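Local coordinates for protein CRISPR-associated endonuclease Cas9 (PDB 5X2H) that is an RNA-guided endonuclease that, in full-length form, cuts both strands of invading DNA with HNH and RuvC-like domains, at residues R111-F124 with E209-F222. Sequence-based numbering, arbitrary orientation.
Sequences RFRALNELLSKQDF and ELKLIFKKQREFGF
Gln217 reaches from helix 203-219 toward the chain that joins helices 107-113 and 121-133, and its amide bonds to three backbone groups between Ala114 and Leu119. OE1 accepts from Leu119 N at 2.7 Å, while NE2 donates to Glu117 O at 2.9 Å and, less straight (140°), to Ala114 O at 3.1 Å. Glutamine suits this buried place because one flat group both gives and takes, satisfying these peptide groups; a bend at chi2 turns the amide toward them. Beside it the Phe220 ring lies against the backbone, with Glu117 CA over one face and Ala114 O at its edge.

Next to this, Phe124 presents its edge to two other rings: CZ sits over the centre of the Phe214 face, and CD2 meets the Phe222 face nearer its rim, with planes 66° and 72° apart. These two T-shaped pairs make a three-ring aromatic cluster. It joins helix 203-219 to helix 121-133 and the linker before it, in a helical part of the chain consistent with the recognition lobe of Cas9 proteins. Ile213 CG2 touches both Phe124 CE1 (3.6 Å) and Ala114 CB (3.8 Å), the small alanine letting the backbones approach.

At the far end Arg111 grips Glu209 side-on: NE meets OE1 at 2.6 Å and NH2 meets OE2 at 2.7 Å, a buried salt bridge that probably offsets both charges. OE1 lies in the guanidinium plane, while the carboxylate plane is turned somewhat from it. Helix 168-175 packs on this pair through Val168.

After the last helical turn, Gly221 takes positive phi in a Schellman motif that ends the helix and turns Phe222 back toward Phe124, and Phe82 meets the Phe222 ring. Ser120 stands at the N-cap of the helix carrying Phe124, and its N makes a weak, long bond to Asp123 OD2.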
ATOM      1  N   ARG A 111     -28.812  24.213  19.285  1.00 61.48           N
ATOM      2  CA  ARG A 111     -28.915  22.920  19.951  1.00 60.14           C
ATOM      3  C   ARG A 111     -29.174  23.059  21.445  1.00 64.88           C
ATOM      4  O   ARG A 111     -29.681  22.114  22.060  1.00 67.73           O
ATOM      5  CB  ARG A 111     -27.648  22.100  19.702  1.00 54.52           C
ATOM      6  CG  ARG A 111     -27.583  21.492  18.306  1.00 52.10           C
ATOM      7  CD  ARG A 111     -26.159  21.153  17.893  1.00 50.50           C
ATOM      8  NE  ARG A 111     -25.558  20.128  18.740  1.00 51.12           N
ATOM      9  CZ  ARG A 111     -24.311  19.688  18.604  1.00 51.17           C
ATOM     10  NH1 ARG A 111     -23.530  20.187  17.653  1.00 46.52           N
ATOM     11  NH2 ARG A 111     -23.843  18.752  19.419  1.00 51.49           N
ATOM     12  N   PHE A 112     -28.840  24.205  22.044  1.00 65.91           N
ATOM     13  CA  PHE A 112     -29.216  24.435  23.434  1.00 70.10           C
ATOM     14  C   PHE A 112     -30.678  24.851  23.551  1.00 71.77           C
ATOM     15  O   PHE A 112     -31.381  24.397  24.461  1.00 76.22           O
ATOM     16  CB  PHE A 112     -28.311  25.491  24.073  1.00 69.03           C
ATOM     17  CG  PHE A 112     -28.756  25.907  25.447  1.00 72.10           C
ATOM     18  CD1 PHE A 112     -28.701  25.016  26.506  1.00 73.78           C
ATOM     19  CD2 PHE A 112     -29.237  27.186  25.680  1.00 74.38           C
ATOM     20  CE1 PHE A 112     -29.119  25.391  27.772  1.00 77.88           C
ATOM     21  CE2 PHE A 112     -29.655  27.569  26.946  1.00 76.58           C
ATOM     22  CZ  PHE A 112     -29.594  26.669  27.992  1.00 71.96           C
ATOM     23  N   ARG A 113     -31.150  25.710  22.641  1.00 69.19           N
ATOM     24  CA  ARG A 113     -32.556  26.105  22.651  1.00 68.83           C
ATOM     25  C   ARG A 113     -33.471  24.900  22.488  1.00 70.48           C
ATOM     26  O   ARG A 113     -34.561  24.856  23.071  1.00 75.38           O
ATOM     27  CB  ARG A 113     -32.836  27.110  21.535  1.00 66.91           C
ATOM     28  CG  ARG A 113     -32.145  28.445  21.661  1.00 69.39           C
ATOM     29  CD  ARG A 113     -32.545  29.317  20.485  1.00 72.20           C
ATOM     30  NE  ARG A 113     -31.896  30.622  20.491  1.00 75.17           N
ATOM     31  CZ  ARG A 113     -32.027  31.515  19.516  1.00 77.37           C
ATOM     32  NH1 ARG A 113     -32.779  31.236  18.461  1.00 76.76           N
ATOM     33  NH2 ARG A 113     -31.406  32.684  19.594  1.00 79.26           N
ATOM     34  N   ALA A 114     -33.044  23.916  21.691  1.00 67.18           N
ATOM     35  CA  ALA A 114     -33.876  22.753  21.405  1.00 64.19           C
ATOM     36  C   ALA A 114     -34.256  21.988  22.664  1.00 68.22           C
ATOM     37  O   ALA A 114     -35.240  21.240  22.647  1.00 70.22           O
ATOM     38  CB  ALA A 114     -33.158  21.820  20.430  1.00 61.63           C
ATOM     39  N   LEU A 115     -33.502  22.153  23.750  1.00 67.83           N
ATOM     40  CA  LEU A 115     -33.843  21.522  25.017  1.00 70.19           C
ATOM     41  C   LEU A 115     -34.854  22.325  25.825  1.00 75.95           C
ATOM     42  O   LEU A 115     -35.297  21.848  26.876  1.00 78.32           O
ATOM     43  CB  LEU A 115     -32.576  21.312  25.849  1.00 67.61           C
ATOM     44  CG  LEU A 115     -31.358  20.753  25.110  1.00 71.54           C
ATOM     45  CD1 LEU A 115     -30.147  20.707  26.028  1.00 72.47           C
ATOM     46  CD2 LEU A 115     -31.651  19.374  24.539  1.00 63.27           C
ATOM     47  N   ASN A 116     -35.233  23.520  25.367  1.00 78.69           N
ATOM     48  CA  ASN A 116     -36.073  24.405  26.172  1.00 83.09           C
ATOM     49  C   ASN A 116     -37.223  25.058  25.420  1.00 84.52           C
ATOM     50  O   ASN A 116     -38.212  25.424  26.066  1.00 88.34           O
ATOM     51  CB  ASN A 116     -35.220  25.506  26.814  1.00 85.27           C
ATOM     52  CG  ASN A 116     -34.031  24.953  27.574  1.00 84.90           C
ATOM     53  OD1 ASN A 116     -34.161  24.505  28.713  1.00 88.11           O
ATOM     54  ND2 ASN A 116     -32.861  24.976  26.943  1.00 79.10           N
ATOM     55  N   GLU A 117     -37.156  25.223  24.102  1.00 82.33           N
ATOM     56  CA  GLU A 117     -38.215  25.908  23.376  1.00 81.98           C
ATOM     57  C   GLU A 117     -38.355  25.297  21.990  1.00 78.12           C
ATOM     58  O   GLU A 117     -37.503  24.530  21.533  1.00 76.29           O
ATOM     59  CB  GLU A 117     -37.940  27.411  23.273  1.00 85.28           C
ATOM     60  CG  GLU A 117     -36.940  27.776  22.190  1.00 85.63           C
ATOM     61  CD  GLU A 117     -36.346  29.155  22.390  1.00 88.05           C
ATOM     62  OE1 GLU A 117     -36.165  29.558  23.557  1.00 90.25           O
ATOM     63  OE2 GLU A 117     -36.060  29.833  21.382  1.00 88.04           O
ATOM     64  N   LEU A 118     -39.448  25.656  21.322  1.00 77.14           N
ATOM     65  CA  LEU A 118     -39.694  25.183  19.968  1.00 76.66           C
ATOM     66  C   LEU A 118     -38.716  25.823  18.990  1.00 76.44           C
ATOM     67  O   LEU A 118     -38.464  27.031  19.037  1.00 73.78           O
ATOM     68  CB  LEU A 118     -41.132  25.494  19.550  1.00 79.20           C
ATOM     69  CG  LEU A 118     -41.516  25.221  18.093  1.00 79.01           C
ATOM     70  CD1 LEU A 118     -41.384  23.744  17.761  1.00 76.51           C
ATOM     71  CD2 LEU A 118     -42.928  25.711  17.811  1.00 82.75           C
ATOM     72  N   LEU A 119     -38.160  25.006  18.103  1.00 68.71           N
ATOM     73  CA  LEU A 119     -37.282  25.500  17.055  1.00 71.56           C
ATOM     74  C   LEU A 119     -38.071  25.780  15.784  1.00 71.83           C
ATOM     75  O   LEU A 119     -39.063  25.112  15.484  1.00 67.87           O
ATOM     76  CB  LEU A 119     -36.171  24.495  16.749  1.00 68.17           C
ATOM     77  CG  LEU A 119     -35.080  24.273  17.795  1.00 69.52           C
ATOM     78  CD1 LEU A 119     -34.008  23.351  17.237  1.00 66.62           C
ATOM     79  CD2 LEU A 119     -34.481  25.599  18.234  1.00 63.81           C
ATOM     80  N   SER A 120     -37.622  26.787  15.042  1.00 73.04           N
ATOM     81  CA  SER A 120     -38.061  26.939  13.666  1.00 76.00           C
ATOM     82  C   SER A 120     -37.577  25.752  12.844  1.00 73.78           C
ATOM     83  O   SER A 120     -36.548  25.142  13.143  1.00 74.79           O
ATOM     84  CB  SER A 120     -37.522  28.245  13.077  1.00 83.44           C
ATOM     85  OG  SER A 120     -37.468  28.187  11.664  1.00 85.89           O
ATOM     86  N   LYS A 121     -38.334  25.413  11.798  1.00 68.50           N
ATOM     87  CA  LYS A 121     -37.913  24.305  10.950  1.00 70.73           C
ATOM     88  C   LYS A 121     -36.652  24.641  10.163  1.00 68.74           C
ATOM     89  O   LYS A 121     -35.928  23.726   9.757  1.00 67.82           O
ATOM     90  CB  LYS A 121     -39.046  23.884  10.014  1.00 73.35           C
ATOM     91  CG  LYS A 121     -39.589  24.966   9.104  1.00 73.71           C
ATOM     92  CD  LYS A 121     -40.839  24.456   8.396  1.00 73.43           C
ATOM     93  CE  LYS A 121     -41.221  25.324   7.212  1.00 74.45           C
ATOM     94  NZ  LYS A 121     -42.415  24.778   6.506  1.00 74.80           N
ATOM     95  N   GLN A 122     -36.367  25.928   9.949  1.00 65.49           N
ATOM     96  CA  GLN A 122     -35.058  26.308   9.430  1.00 62.27           C
ATOM     97  C   GLN A 122     -33.969  26.089  10.473  1.00 61.91           C
ATOM     98  O   GLN A 122     -32.835  25.741  10.122  1.00 60.94           O
ATOM     99  CB  GLN A 122     -35.066  27.768   8.973  1.00 63.27           C
ATOM    100  CG  GLN A 122     -35.952  28.062   7.767  1.00 67.15           C
ATOM    101  CD  GLN A 122     -37.424  28.179   8.126  1.00 72.51           C
ATOM    102  OE1 GLN A 122     -37.802  28.070   9.292  1.00 74.76           O
ATOM    103  NE2 GLN A 122     -38.261  28.403   7.120  1.00 74.63           N
ATOM    104  N   ASP A 123     -34.297  26.285  11.753  1.00 62.67           N
ATOM    105  CA  ASP A 123     -33.331  26.032  12.816  1.00 63.93           C
ATOM    106  C   ASP A 123     -33.100  24.538  13.000  1.00 62.82           C
ATOM    107  O   ASP A 123     -31.955  24.084  13.094  1.00 61.78           O
ATOM    108  CB  ASP A 123     -33.809  26.662  14.125  1.00 68.37           C
ATOM    109  CG  ASP A 123     -33.884  28.173  14.051  1.00 71.33           C
ATOM    110  OD1 ASP A 123     -33.079  28.773  13.308  1.00 69.07           O
ATOM    111  OD2 ASP A 123     -34.753  28.758  14.735  1.00 75.19           O
ATOM    112  N   PHE A 124     -34.183  23.759  13.063  1.00 62.99           N
ATOM    113  CA  PHE A 124     -34.048  22.314  13.195  1.00 61.76           C
ATOM    114  C   PHE A 124     -33.289  21.721  12.016  1.00 58.28           C
ATOM    115  O   PHE A 124     -32.554  20.739  12.179  1.00 52.15           O
ATOM    116  CB  PHE A 124     -35.430  21.669  13.321  1.00 63.59           C
ATOM    117  CG  PHE A 124     -35.408  20.287  13.918  1.00 64.72           C
ATOM    118  CD1 PHE A 124     -34.297  19.827  14.603  1.00 64.93           C
ATOM    119  CD2 PHE A 124     -36.503  19.446  13.790  1.00 67.68           C
ATOM    120  CE1 PHE A 124     -34.277  18.555  15.151  1.00 66.13           C
ATOM    121  CE2 PHE A 124     -36.490  18.174  14.335  1.00 67.52           C
ATOM    122  CZ  PHE A 124     -35.374  17.729  15.015  1.00 66.20           C
ATOM    123  N   GLU A 209     -28.070  12.870  21.576  1.00 63.77           N
ATOM    124  CA  GLU A 209     -28.536  14.251  21.531  1.00 61.85           C
ATOM    125  C   GLU A 209     -29.629  14.427  20.484  1.00 61.31           C
ATOM    126  O   GLU A 209     -30.683  15.010  20.765  1.00 62.60           O
ATOM    127  CB  GLU A 209     -27.369  15.198  21.256  1.00 56.58           C
ATOM    128  CG  GLU A 209     -27.791  16.655  21.153  1.00 57.05           C
ATOM    129  CD  GLU A 209     -26.636  17.587  20.840  1.00 61.67           C
ATOM    130  OE1 GLU A 209     -26.895  18.778  20.560  1.00 62.75           O
ATOM    131  OE2 GLU A 209     -25.473  17.130  20.869  1.00 61.87           O
ATOM    132  N   LEU A 210     -29.397  13.922  19.270  1.00 59.90           N
ATOM    133  CA  LEU A 210     -30.399  14.051  18.216  1.00 60.75           C
ATOM    134  C   LEU A 210     -31.689  13.314  18.568  1.00 65.80           C
ATOM    135  O   LEU A 210     -32.777  13.767  18.196  1.00 67.80           O
ATOM    136  CB  LEU A 210     -29.829  13.547  16.891  1.00 56.93           C
ATOM    137  CG  LEU A 210     -30.634  13.897  15.639  1.00 53.23           C
ATOM    138  CD1 LEU A 210     -30.999  15.372  15.632  1.00 52.81           C
ATOM    139  CD2 LEU A 210     -29.846  13.534  14.384  1.00 51.73           C
ATOM    140  N   LYS A 211     -31.593  12.188  19.282  1.00 58.38           N
ATOM    141  CA  LYS A 211     -32.805  11.537  19.776  1.00 67.50           C
ATOM    142  C   LYS A 211     -33.505  12.404  20.815  1.00 68.19           C
ATOM    143  O   LYS A 211     -34.738  12.506  20.818  1.00 73.30           O
ATOM    144  CB  LYS A 211     -32.474  10.166  20.368  1.00 65.73           C
ATOM    145  CG  LYS A 211     -32.045   9.125  19.349  1.00 67.32           C
ATOM    146  CD  LYS A 211     -31.797   7.777  20.013  1.00 71.44           C
ATOM    147  CE  LYS A 211     -31.409   6.719  18.992  1.00 72.78           C
ATOM    148  NZ  LYS A 211     -31.090   5.420  19.640  1.00 75.91           N
ATOM    149  N   LEU A 212     -32.735  13.034  21.704  1.00 64.19           N
ATOM    150  CA  LEU A 212     -33.323  13.892  22.725  1.00 67.63           C
ATOM    151  C   LEU A 212     -33.944  15.138  22.109  1.00 67.91           C
ATOM    152  O   LEU A 212     -35.013  15.585  22.542  1.00 70.36           O
ATOM    153  CB  LEU A 212     -32.263  14.276  23.759  1.00 66.28           C
ATOM    154  CG  LEU A 212     -32.691  15.263  24.846  1.00 68.63           C
ATOM    155  CD1 LEU A 212     -33.758  14.649  25.745  1.00 66.84           C
ATOM    156  CD2 LEU A 212     -31.491  15.720  25.660  1.00 66.91           C
ATOM    157  N   ILE A 213     -33.289  15.712  21.097  1.00 66.28           N
ATOM    158  CA  ILE A 213     -33.812  16.919  20.463  1.00 64.91           C
ATOM    159  C   ILE A 213     -35.143  16.632  19.781  1.00 67.63           C
ATOM    160  O   ILE A 213     -36.084  17.432  19.865  1.00 68.67           O
ATOM    161  CB  ILE A 213     -32.778  17.494  19.478  1.00 59.34           C
ATOM    162  CG1 ILE A 213     -31.580  18.067  20.239  1.00 55.21           C
ATOM    163  CG2 ILE A 213     -33.414  18.556  18.595  1.00 56.05           C
ATOM    164  CD1 ILE A 213     -30.467  18.578  19.341  1.00 52.77           C
ATOM    165  N   PHE A 214     -35.247  15.489  19.096  1.00 67.79           N
ATOM    166  CA  PHE A 214     -36.517  15.102  18.488  1.00 68.34           C
ATOM    167  C   PHE A 214     -37.609  14.977  19.543  1.00 70.51           C
ATOM    168  O   PHE A 214     -38.715  15.505  19.375  1.00 69.82           O
ATOM    169  CB  PHE A 214     -36.359  13.789  17.719  1.00 69.09           C
ATOM    170  CG  PHE A 214     -36.094  13.972  16.250  1.00 68.28           C
ATOM    171  CD1 PHE A 214     -37.127  14.285  15.384  1.00 69.36           C
ATOM    172  CD2 PHE A 214     -34.818  13.822  15.735  1.00 64.72           C
ATOM    173  CE1 PHE A 214     -36.894  14.454  14.032  1.00 67.75           C
ATOM    174  CE2 PHE A 214     -34.578  13.988  14.381  1.00 64.58           C
ATOM    175  CZ  PHE A 214     -35.619  14.304  13.530  1.00 65.15           C
ATOM    176  N   LYS A 215     -37.308  14.290  20.648  1.00 73.23           N
ATOM    177  CA  LYS A 215     -38.299  14.092  21.702  1.00 78.46           C
ATOM    178  C   LYS A 215     -38.695  15.413  22.351  1.00 78.84           C
ATOM    179  O   LYS A 215     -39.876  15.638  22.644  1.00 80.07           O
ATOM    180  CB  LYS A 215     -37.754  13.120  22.749  1.00 80.88           C
ATOM    181  CG  LYS A 215     -38.619  12.979  23.993  1.00 86.13           C
ATOM    182  CD  LYS A 215     -37.749  12.862  25.237  1.00 87.45           C
ATOM    183  CE  LYS A 215     -37.896  11.509  25.915  1.00 90.83           C
ATOM    184  NZ  LYS A 215     -39.106  11.447  26.777  1.00 93.88           N
ATOM    185  N   LYS A 216     -37.726  16.301  22.582  1.00 77.01           N
ATOM    186  CA  LYS A 216     -38.036  17.585  23.205  1.00 79.65           C
ATOM    187  C   LYS A 216     -38.820  18.485  22.259  1.00 80.19           C
ATOM    188  O   LYS A 216     -39.762  19.164  22.683  1.00 83.48           O
ATOM    189  CB  LYS A 216     -36.749  18.270  23.666  1.00 80.15           C
ATOM    190  CG  LYS A 216     -36.102  17.607  24.872  1.00 82.48           C
ATOM    191  CD  LYS A 216     -36.602  18.203  26.183  1.00 83.26           C
ATOM    192  CE  LYS A 216     -36.514  17.186  27.313  1.00 84.96           C
ATOM    193  NZ  LYS A 216     -36.642  17.814  28.657  1.00 86.11           N
ATOM    194  N   GLN A 217     -38.447  18.509  20.977  1.00 79.31           N
ATOM    195  CA  GLN A 217     -39.232  19.256  19.999  1.00 80.07           C
ATOM    196  C   GLN A 217     -40.630  18.676  19.858  1.00 85.02           C
ATOM    197  O   GLN A 217     -41.582  19.409  19.561  1.00 85.99           O
ATOM    198  CB  GLN A 217     -38.520  19.267  18.646  1.00 75.20           C
ATOM    199  CG  GLN A 217     -37.263  20.116  18.620  1.00 71.94           C
ATOM    200  CD  GLN A 217     -37.530  21.555  19.011  1.00 70.40           C
ATOM    201  OE1 GLN A 217     -38.114  22.320  18.246  1.00 70.03           O
ATOM    202  NE2 GLN A 217     -37.107  21.928  20.214  1.00 70.29           N
ATOM    203  N   ARG A 218     -40.771  17.367  20.061  1.00 89.84           N
ATOM    204  CA  ARG A 218     -42.090  16.749  20.062  1.00 94.61           C
ATOM    205  C   ARG A 218     -42.943  17.295  21.199  1.00 96.54           C
ATOM    206  O   ARG A 218     -44.129  17.594  21.011  1.00100.23           O
ATOM    207  CB  ARG A 218     -41.937  15.232  20.172  1.00101.16           C
ATOM    208  CG  ARG A 218     -43.151  14.418  19.780  1.00107.76           C
ATOM    209  CD  ARG A 218     -42.742  12.964  19.625  1.00111.09           C
ATOM    210  NE  ARG A 218     -41.670  12.828  18.641  1.00111.13           N
ATOM    211  CZ  ARG A 218     -40.725  11.896  18.682  1.00111.69           C
ATOM    212  NH1 ARG A 218     -40.701  11.009  19.668  1.00114.14           N
ATOM    213  NH2 ARG A 218     -39.794  11.857  17.740  1.00108.77           N
ATOM    214  N   GLU A 219     -42.349  17.446  22.386  1.00 93.26           N
ATOM    215  CA  GLU A 219     -43.086  17.983  23.523  1.00 92.99           C
ATOM    216  C   GLU A 219     -43.447  19.448  23.319  1.00 89.24           C
ATOM    217  O   GLU A 219     -44.455  19.917  23.861  1.00 92.34           O
ATOM    218  CB  GLU A 219     -42.267  17.815  24.803  1.00 94.00           C
ATOM    219  CG  GLU A 219     -41.866  16.379  25.100  1.00 96.56           C
ATOM    220  CD  GLU A 219     -40.833  16.277  26.209  1.00 96.82           C
ATOM    221  OE1 GLU A 219     -40.408  17.331  26.731  1.00 95.68           O
ATOM    222  OE2 GLU A 219     -40.444  15.140  26.555  1.00 97.23           O
ATOM    223  N   PHE A 220     -42.650  20.181  22.546  1.00 82.56           N
ATOM    224  CA  PHE A 220     -42.872  21.603  22.328  1.00 79.11           C
ATOM    225  C   PHE A 220     -43.830  21.892  21.180  1.00 77.45           C
ATOM    226  O   PHE A 220     -44.136  23.062  20.929  1.00 75.64           O
ATOM    227  CB  PHE A 220     -41.536  22.310  22.080  1.00 77.16           C
ATOM    228  CG  PHE A 220     -40.611  22.277  23.262  1.00 78.75           C
ATOM    229  CD1 PHE A 220     -41.116  22.338  24.551  1.00 81.49           C
ATOM    230  CD2 PHE A 220     -39.242  22.166  23.087  1.00 75.32           C
ATOM    231  CE1 PHE A 220     -40.273  22.303  25.643  1.00 81.47           C
ATOM    232  CE2 PHE A 220     -38.392  22.126  24.176  1.00 75.48           C
ATOM    233  CZ  PHE A 220     -38.908  22.195  25.456  1.00 79.25           C
ATOM    234  N   GLY A 221     -44.310  20.866  20.481  1.00 79.61           N
ATOM    235  CA  GLY A 221     -45.307  21.043  19.445  1.00 81.38           C
ATOM    236  C   GLY A 221     -44.806  20.902  18.024  1.00 80.96           C
ATOM    237  O   GLY A 221     -45.598  21.091  17.093  1.00 82.09           O
ATOM    238  N   PHE A 222     -43.530  20.588  17.817  1.00 78.76           N
ATOM    239  CA  PHE A 222     -43.037  20.357  16.467  1.00 80.49           C
ATOM    240  C   PHE A 222     -43.656  19.081  15.914  1.00 88.57           C
ATOM    241  O   PHE A 222     -43.625  18.029  16.562  1.00 86.19           O
ATOM    242  CB  PHE A 222     -41.510  20.261  16.461  1.00 75.83           C
ATOM    243  CG  PHE A 222     -40.876  20.680  15.160  1.00 73.80           C
ATOM    244  CD1 PHE A 222     -41.062  19.933  14.008  1.00 72.88           C
ATOM    245  CD2 PHE A 222     -40.082  21.816  15.095  1.00 74.40           C
ATOM    246  CE1 PHE A 222     -40.477  20.314  12.814  1.00 71.04           C
ATOM    247  CE2 PHE A 222     -39.494  22.203  13.905  1.00 71.12           C
ATOM    248  CZ  PHE A 222     -39.692  21.451  12.763  1.00 70.90           C
TER